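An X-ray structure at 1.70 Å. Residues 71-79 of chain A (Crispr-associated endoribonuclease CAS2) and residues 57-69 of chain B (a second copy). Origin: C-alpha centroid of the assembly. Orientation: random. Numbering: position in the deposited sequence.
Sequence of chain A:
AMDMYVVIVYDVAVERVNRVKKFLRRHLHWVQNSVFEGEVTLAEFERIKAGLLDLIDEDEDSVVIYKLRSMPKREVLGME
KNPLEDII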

ATOM      1  N   MET A  71      -2.096  12.212  -7.759  1.00 18.68           N
ATOM      2  CA  MET A  71      -1.227  11.793  -6.674  1.00 19.52           C
ATOM      3  C   MET A  71      -1.901  12.078  -5.335  1.00 22.23           C
ATOM      4  O   MET A  71      -2.348  13.215  -5.096  1.00 18.89           O
ATOM      5  CB  MET A  71       0.119  12.503  -6.757  1.00 22.00           C
ATOM      6  CG  MET A  71       1.108  12.066  -5.700  1.00 22.02           C
ATOM      7  SD  MET A  71       2.649  12.995  -5.819  1.00 30.04           S
ATOM      8  CE  MET A  71       3.693  11.960  -6.817  1.00 35.58           C
ATOM      9  N   PRO A  72      -2.050  11.080  -4.475  1.00 15.54           N
ATOM     10  CA  PRO A  72      -2.751  11.280  -3.209  1.00 17.83           C
ATOM     11  C   PRO A  72      -1.879  11.969  -2.176  1.00 19.34           C
ATOM     12  O   PRO A  72      -0.650  11.852  -2.171  1.00 17.58           O
ATOM     13  CB  PRO A  72      -3.093   9.849  -2.772  1.00 17.53           C
ATOM     14  CG  PRO A  72      -1.994   9.007  -3.377  1.00 16.02           C
ATOM     15  CD  PRO A  72      -1.680   9.669  -4.703  1.00 17.27           C
ATOM     16  N   LYS A  73      -2.538  12.698  -1.281  1.00 17.98           N
ATOM     17  CA  LYS A  73      -1.825  13.215  -0.132  1.00 16.28           C
ATOM     18  C   LYS A  73      -1.448  12.055   0.792  1.00 18.26           C
ATOM     19  O   LYS A  73      -2.123  11.024   0.839  1.00 16.27           O
ATOM     20  CB  LYS A  73      -2.667  14.251   0.614  1.00 20.00           C
ATOM     21  CG  LYS A  73      -1.947  14.796   1.821  1.00 27.07           C
ATOM     22  CD  LYS A  73      -2.623  15.994   2.405  1.00 33.08           C
ATOM     23  CE  LYS A  73      -4.046  15.644   2.619  1.00 30.48           C
ATOM     24  NZ  LYS A  73      -4.257  15.190   4.010  1.00 38.07           N
ATOM     25  N   ARG A  74      -0.329  12.207   1.489  1.00 21.64           N
ATOM     26  CA  ARG A  74       0.081  11.167   2.421  1.00 17.84           C
ATOM     27  C   ARG A  74       0.889  11.781   3.548  1.00 22.92           C
ATOM     28  O   ARG A  74       1.496  12.843   3.397  1.00 22.43           O
ATOM     29  CB  ARG A  74       0.883  10.062   1.715  1.00 16.65           C
ATOM     30  CG  ARG A  74       2.386  10.321   1.545  1.00 21.81           C
ATOM     31  CD  ARG A  74       2.691  11.302   0.407  1.00 21.31           C
ATOM     32  NE  ARG A  74       1.932  11.030  -0.817  1.00 21.10           N
ATOM     33  CZ  ARG A  74       2.266  10.104  -1.715  1.00 19.10           C
ATOM     34  NH1 ARG A  74       3.340   9.338  -1.526  1.00 21.95           N
ATOM     35  NH2 ARG A  74       1.508   9.928  -2.782  1.00 19.15           N
ATOM     36  N   GLU A  75       0.878  11.092   4.691  1.00 20.09           N
ATOM     37  CA  GLU A  75       1.726  11.421   5.830  1.00 18.45           C
ATOM     38  C   GLU A  75       2.658  10.250   6.086  1.00 20.66           C
ATOM     39  O   GLU A  75       2.230   9.096   6.047  1.00 19.20           O
ATOM     40  CB  GLU A  75       0.897  11.710   7.081  1.00 21.31           C
ATOM     41  CG  GLU A  75       1.744  11.822   8.337  1.00 24.51           C
ATOM     42  CD  GLU A  75       1.077  12.607   9.448  1.00 28.12           C
ATOM     43  OE1 GLU A  75      -0.155  12.836   9.383  1.00 26.24           O
ATOM     44  OE2 GLU A  75       1.805  13.008  10.387  1.00 29.09           O
ATOM     45  N   VAL A  76       3.931  10.543   6.337  1.00 20.47           N
ATOM     46  CA  VAL A  76       4.934   9.524   6.608  1.00 21.37           C
ATOM     47  C   VAL A  76       5.286   9.580   8.086  1.00 23.71           C
ATOM     48  O   VAL A  76       5.565  10.659   8.622  1.00 24.65           O
ATOM     49  CB  VAL A  76       6.188   9.716   5.740  1.00 22.46           C
ATOM     50  CG1 VAL A  76       7.208   8.621   6.028  1.00 27.25           C
ATOM     51  CG2 VAL A  76       5.814   9.726   4.271  1.00 25.43           C
ATOM     52  N   LEU A  77       5.247   8.425   8.745  1.00 22.71           N
ATOM     53  CA  LEU A  77       5.736   8.275  10.106  1.00 20.06           C
ATOM     54  C   LEU A  77       7.077   7.560  10.051  1.00 23.94           C
ATOM     55  O   LEU A  77       7.196   6.521   9.398  1.00 27.30           O
ATOM     56  CB  LEU A  77       4.756   7.482  10.975  1.00 23.59           C
ATOM     57  CG  LEU A  77       3.288   7.902  10.934  1.00 22.21           C
ATOM     58  CD1 LEU A  77       2.435   7.075  11.894  1.00 22.42           C
ATOM     59  CD2 LEU A  77       3.153   9.385  11.240  1.00 24.34           C
ATOM     60  N   GLY A  78       8.074   8.106  10.745  1.00 27.31           N
ATOM     61  CA  GLY A  78       9.409   7.545  10.683  1.00 28.10           C
ATOM     62  C   GLY A  78      10.162   8.013   9.447  1.00 30.20           C
ATOM     63  O   GLY A  78       9.921   9.096   8.918  1.00 36.18           O
ATOM     64  N   MET A  79      11.085   7.172   8.990  1.00 31.18           N
ATOM     65  CA  MET A  79      11.914   7.443   7.815  1.00 38.05           C
ATOM     66  C   MET A  79      12.627   8.785   7.907  1.00 42.03           C
ATOM     67  O   MET A  79      13.803   8.848   8.267  1.00 46.95           O
ATOM     68  CB  MET A  79      11.073   7.389   6.532  1.00 38.49           C
ATOM     69  CG  MET A  79      11.608   8.263   5.403  1.00 35.51           C
ATOM     70  SD  MET A  79      11.684   7.414   3.814  1.00 56.84           S
ATOM     71  CE  MET A  79      12.944   6.186   4.143  1.00 42.53           C
TER
ATOM     72  N   ASP B  57      10.033   2.491  15.819  1.00 22.80           N
ATOM     73  CA  ASP B  57      11.288   3.210  15.993  1.00 28.18           C
ATOM     74  C   ASP B  57      11.420   4.148  14.801  1.00 29.63           C
ATOM     75  O   ASP B  57      11.635   3.699  13.672  1.00 28.17           O
ATOM     76  CB  ASP B  57      12.456   2.227  16.073  1.00 28.13           C
ATOM     77  CG  ASP B  57      13.810   2.906  16.257  1.00 35.10           C
ATOM     78  OD1 ASP B  57      14.026   4.032  15.761  1.00 34.79           O
ATOM     79  OD2 ASP B  57      14.674   2.283  16.904  1.00 35.42           O
ATOM     80  N   GLU B  58      11.289   5.455  15.052  1.00 27.78           N
ATOM     81  CA  GLU B  58      11.226   6.410  13.955  1.00 26.27           C
ATOM     82  C   GLU B  58      12.546   6.568  13.213  1.00 31.55           C
ATOM     83  O   GLU B  58      12.554   7.147  12.125  1.00 33.74           O
ATOM     84  CB  GLU B  58      10.723   7.760  14.478  1.00 32.51           C
ATOM     85  CG  GLU B  58       9.227   7.749  14.758  1.00 31.35           C
ATOM     86  CD  GLU B  58       8.735   8.998  15.473  1.00 33.62           C
ATOM     87  OE1 GLU B  58       8.785  10.093  14.870  1.00 31.82           O
ATOM     88  OE2 GLU B  58       8.293   8.880  16.642  1.00 31.60           O
ATOM     89  N   ASP B  59      13.654   6.044  13.744  1.00 34.10           N
ATOM     90  CA  ASP B  59      14.910   6.034  13.002  1.00 36.28           C
ATOM     91  C   ASP B  59      15.036   4.857  12.040  1.00 34.76           C
ATOM     92  O   ASP B  59      15.895   4.899  11.152  1.00 34.76           O
ATOM     93  CB  ASP B  59      16.102   6.013  13.968  1.00 39.29           C
ATOM     94  CG  ASP B  59      16.360   7.360  14.601  1.00 42.29           C
ATOM     95  OD1 ASP B  59      16.385   8.367  13.861  1.00 45.51           O
ATOM     96  OD2 ASP B  59      16.532   7.412  15.838  1.00 46.05           O
ATOM     97  N   GLU B  60      14.213   3.819  12.194  1.00 31.76           N
ATOM     98  CA  GLU B  60      14.315   2.601  11.397  1.00 28.39           C
ATOM     99  C   GLU B  60      13.088   2.344  10.540  1.00 30.33           C
ATOM    100  O   GLU B  60      13.219   2.002   9.356  1.00 28.60           O
ATOM    101  CB  GLU B  60      14.538   1.387  12.312  1.00 31.86           C
ATOM    102  CG  GLU B  60      15.795   1.423  13.150  1.00 38.18           C
ATOM    103  CD  GLU B  60      16.413   0.044  13.299  1.00 42.90           C
ATOM    104  OE1 GLU B  60      15.667  -0.910  13.610  1.00 42.76           O
ATOM    105  OE2 GLU B  60      17.640  -0.076  13.101  1.00 50.45           O
ATOM    106  N   ASP B  61      11.898   2.477  11.115  1.00 25.04           N
ATOM    107  CA  ASP B  61      10.667   2.023  10.492  1.00 24.65           C
ATOM    108  C   ASP B  61      10.048   3.124   9.640  1.00 23.90           C
ATOM    109  O   ASP B  61      10.347   4.311   9.796  1.00 23.61           O
ATOM    110  CB  ASP B  61       9.681   1.567  11.565  1.00 21.92           C
ATOM    111  CG  ASP B  61      10.281   0.533  12.503  1.00 25.46           C
ATOM    112  OD1 ASP B  61      11.127  -0.266  12.041  1.00 23.85           O
ATOM    113  OD2 ASP B  61       9.903   0.510  13.696  1.00 23.54           O
ATOM    114  N   SER B  62       9.178   2.718   8.717  1.00 20.03           N
ATOM    115  CA  SER B  62       8.464   3.693   7.904  1.00 23.37           C
ATOM    116  C   SER B  62       7.010   3.279   7.746  1.00 21.51           C
ATOM    117  O   SER B  62       6.713   2.139   7.377  1.00 19.56           O
ATOM    118  CB  SER B  62       9.123   3.864   6.531  1.00 24.83           C
ATOM    119  OG  SER B  62       8.883   2.749   5.691  1.00 35.76           O
ATOM    120  N   VAL B  63       6.110   4.212   8.032  1.00 18.86           N
ATOM    121  CA  VAL B  63       4.681   4.041   7.811  1.00 19.19           C
ATOM    122  C   VAL B  63       4.238   5.146   6.866  1.00 18.17           C
ATOM    123  O   VAL B  63       4.571   6.316   7.081  1.00 18.43           O
ATOM    124  CB  VAL B  63       3.878   4.104   9.125  1.00 18.32           C
ATOM    125  CG1 VAL B  63       2.416   3.818   8.854  1.00 17.67           C
ATOM    126  CG2 VAL B  63       4.447   3.151  10.181  1.00 18.30           C
ATOM    127  N   VAL B  64       3.528   4.780   5.804  1.00 14.34           N
ATOM    128  CA  VAL B  64       2.952   5.748   4.873  1.00 15.95           C
ATOM    129  C   VAL B  64       1.440   5.661   4.995  1.00 14.25           C
ATOM    130  O   VAL B  64       0.859   4.579   4.847  1.00 12.44           O
ATOM    131  CB  VAL B  64       3.406   5.504   3.425  1.00 17.39           C
ATOM    132  CG1 VAL B  64       2.691   6.473   2.474  1.00 16.65           C
ATOM    133  CG2 VAL B  64       4.911   5.663   3.309  1.00 19.05           C
ATOM    134  N   ILE B  65       0.807   6.792   5.287  1.00 14.17           N
ATOM    135  CA  ILE B  65      -0.641   6.879   5.423  1.00 14.55           C
ATOM    136  C   ILE B  65      -1.161   7.710   4.255  1.00 15.55           C
ATOM    137  O   ILE B  65      -1.067   8.949   4.263  1.00 15.63           O
ATOM    138  CB  ILE B  65      -1.051   7.489   6.770  1.00 15.58           C
ATOM    139  CG1 ILE B  65      -0.395   6.701   7.909  1.00 16.52           C
ATOM    140  CG2 ILE B  65      -2.570   7.514   6.898  1.00 17.28           C
ATOM    141  CD1 ILE B  65      -0.636   7.312   9.284  1.00 20.51           C
ATOM    142  N   TYR B  66      -1.745   7.037   3.260  1.00 13.31           N
ATOM    143  CA  TYR B  66      -2.427   7.743   2.179  1.00 13.77           C
ATOM    144  C   TYR B  66      -3.775   8.232   2.683  1.00 14.29           C
ATOM    145  O   TYR B  66      -4.523   7.461   3.291  1.00 15.43           O
ATOM    146  CB  TYR B  66      -2.622   6.815   0.980  1.00 12.92           C
ATOM    147  CG  TYR B  66      -1.321   6.363   0.353  1.00 13.65           C
ATOM    148  CD1 TYR B  66      -0.647   7.180  -0.543  1.00 16.94           C
ATOM    149  CD2 TYR B  66      -0.769   5.116   0.659  1.00 14.79           C
ATOM    150  CE1 TYR B  66       0.541   6.776  -1.121  1.00 16.26           C
ATOM    151  CE2 TYR B  66       0.424   4.704   0.096  1.00 14.72           C
ATOM    152  CZ  TYR B  66       1.072   5.544  -0.798  1.00 17.38           C
ATOM    153  OH  TYR B  66       2.257   5.143  -1.366  1.00 17.19           O
ATOM    154  N   LYS B  67      -4.092   9.516   2.435  1.00 15.25           N
ATOM    155  CA  LYS B  67      -5.312  10.134   2.946  1.00 14.71           C
ATOM    156  C   LYS B  67      -6.204  10.466   1.757  1.00 14.61           C
ATOM    157  O   LYS B  67      -5.836  11.306   0.922  1.00 15.69           O
ATOM    158  CB  LYS B  67      -5.001  11.384   3.763  1.00 16.92           C
ATOM    159  CG  LYS B  67      -3.999  11.148   4.874  1.00 17.27           C
ATOM    160  CD  LYS B  67      -3.493  12.452   5.459  1.00 22.60           C
ATOM    161  CE  LYS B  67      -3.096  12.229   6.900  1.00 31.00           C
ATOM    162  NZ  LYS B  67      -2.251  13.313   7.533  1.00 29.19           N
ATOM    163  N   LEU B  68      -7.357   9.789   1.686  1.00 14.53           N
ATOM    164  CA  LEU B  68      -8.234   9.829   0.521  1.00 16.49           C
ATOM    165  C   LEU B  68      -9.619  10.323   0.912  1.00 18.48           C
ATOM    166  O   LEU B  68      -9.995  10.311   2.084  1.00 17.66           O
ATOM    167  CB  LEU B  68      -8.334   8.451  -0.143  1.00 16.25           C
ATOM    168  CG  LEU B  68      -6.984   7.765  -0.373  1.00 16.87           C
ATOM    169  CD1 LEU B  68      -7.176   6.326  -0.805  1.00 20.16           C
ATOM    170  CD2 LEU B  68      -6.171   8.534  -1.405  1.00 22.56           C
ATOM    171  N   ARG B  69     -10.381  10.764  -0.090  1.00 19.52           N
ATOM    172  CA  ARG B  69     -11.679  11.383   0.167  1.00 22.55           C
ATOM    173  C   ARG B  69     -12.762  10.350   0.422  1.00 23.72           C
ATOM    174  O   ARG B  69     -13.739  10.633   1.130  1.00 24.66           O
ATOM    175  CB  ARG B  69     -12.059  12.267  -1.020  1.00 22.28           C
ATOM    176  CG  ARG B  69     -11.120  13.434  -1.172  1.00 27.64           C
ATOM    177  CD  ARG B  69     -11.235  14.087  -2.552  1.00 32.62           C
ATOM    178  NE  ARG B  69     -10.303  15.194  -2.662  1.00 32.73           N
ATOM    179  CZ  ARG B  69     -10.498  16.361  -2.052  1.00 29.71           C
ATOM    180  NH1 ARG B  69     -11.571  16.529  -1.305  1.00 28.67           N
ATOM    181  NH2 ARG B  69      -9.620  17.352  -2.160  1.00 29.21           N
TER
HETATM  182  O   HOH W   1      -5.482  12.789  -1.313  1.00 20.29           O
HETATM  183  O   HOH W   2       8.211  10.399  12.409  1.00 35.59           O

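A strand added to the edge of a neighbour's sheet must satisfy its backbone polar groups, and the two Cas2 copies show how the backbone groups that face across the contact are satisfied. The strand of chain A ending at Gly A78 runs antiparallel to Ser B62–Leu B68, and the pairs Glu A75–Ile B65 and Leu A77–Val B63 each exchange two hydrogen bonds. Glu A75 N donates to Ile B65 O (2.9 Å) and Ile B65 N to Glu A75 O (2.8 Å); Leu A77 N donates to Val B63 O (2.8 Å) and Val B63 N to Leu A77 O (2.9 Å).

At one end of the ladder a water stands in for a missing bond. Lys B67 N still reaches Lys A73 O (2.9 Å), but the return bond is replaced by a water that accepts from Lys A73 N (2.9 Å) and donates to Lys B67 O (2.7 Å). At the other end, Met A79 N donates directly to Asp B61 O (3.1 Å), while a second water gives Gly A78 N, which faces away from its strand partner, an acceptor (2.8 Å) and links it to Glu B58 OE1 (2.5 Å). Gly A78 has phi/psi of 82/-152°, angles that by themselves call for glycine, and an ideal CB there would lie 2.2 Å from Asp B61 O, so the close passage depends on glycine.

Side chains follow the same accounting. Glu A75 OE1 forms a salt bridge with Lys B67 NZ (2.8 Å), and its OE2 is bonded elsewhere in the structure. On the same face, Leu A77 CD1 meets Ile B65 CD1 at 4.0 Å, adding apolar contact beside the charged pair. On the opposite face, Arg A74 turns back on its own chain: NE and NH2 each donate to Pro A72 O at 3.0 Å. NH1 and NH2 are also bonded elsewhere in the structure; in this arrangement one face of the guanidinium lies over Tyr B66 CE1, 3.7 Å from Arg A74 NH2, which itself lies at the ring's edge. Pro A72 CG packs 3.6 Å from Tyr B66 CD1.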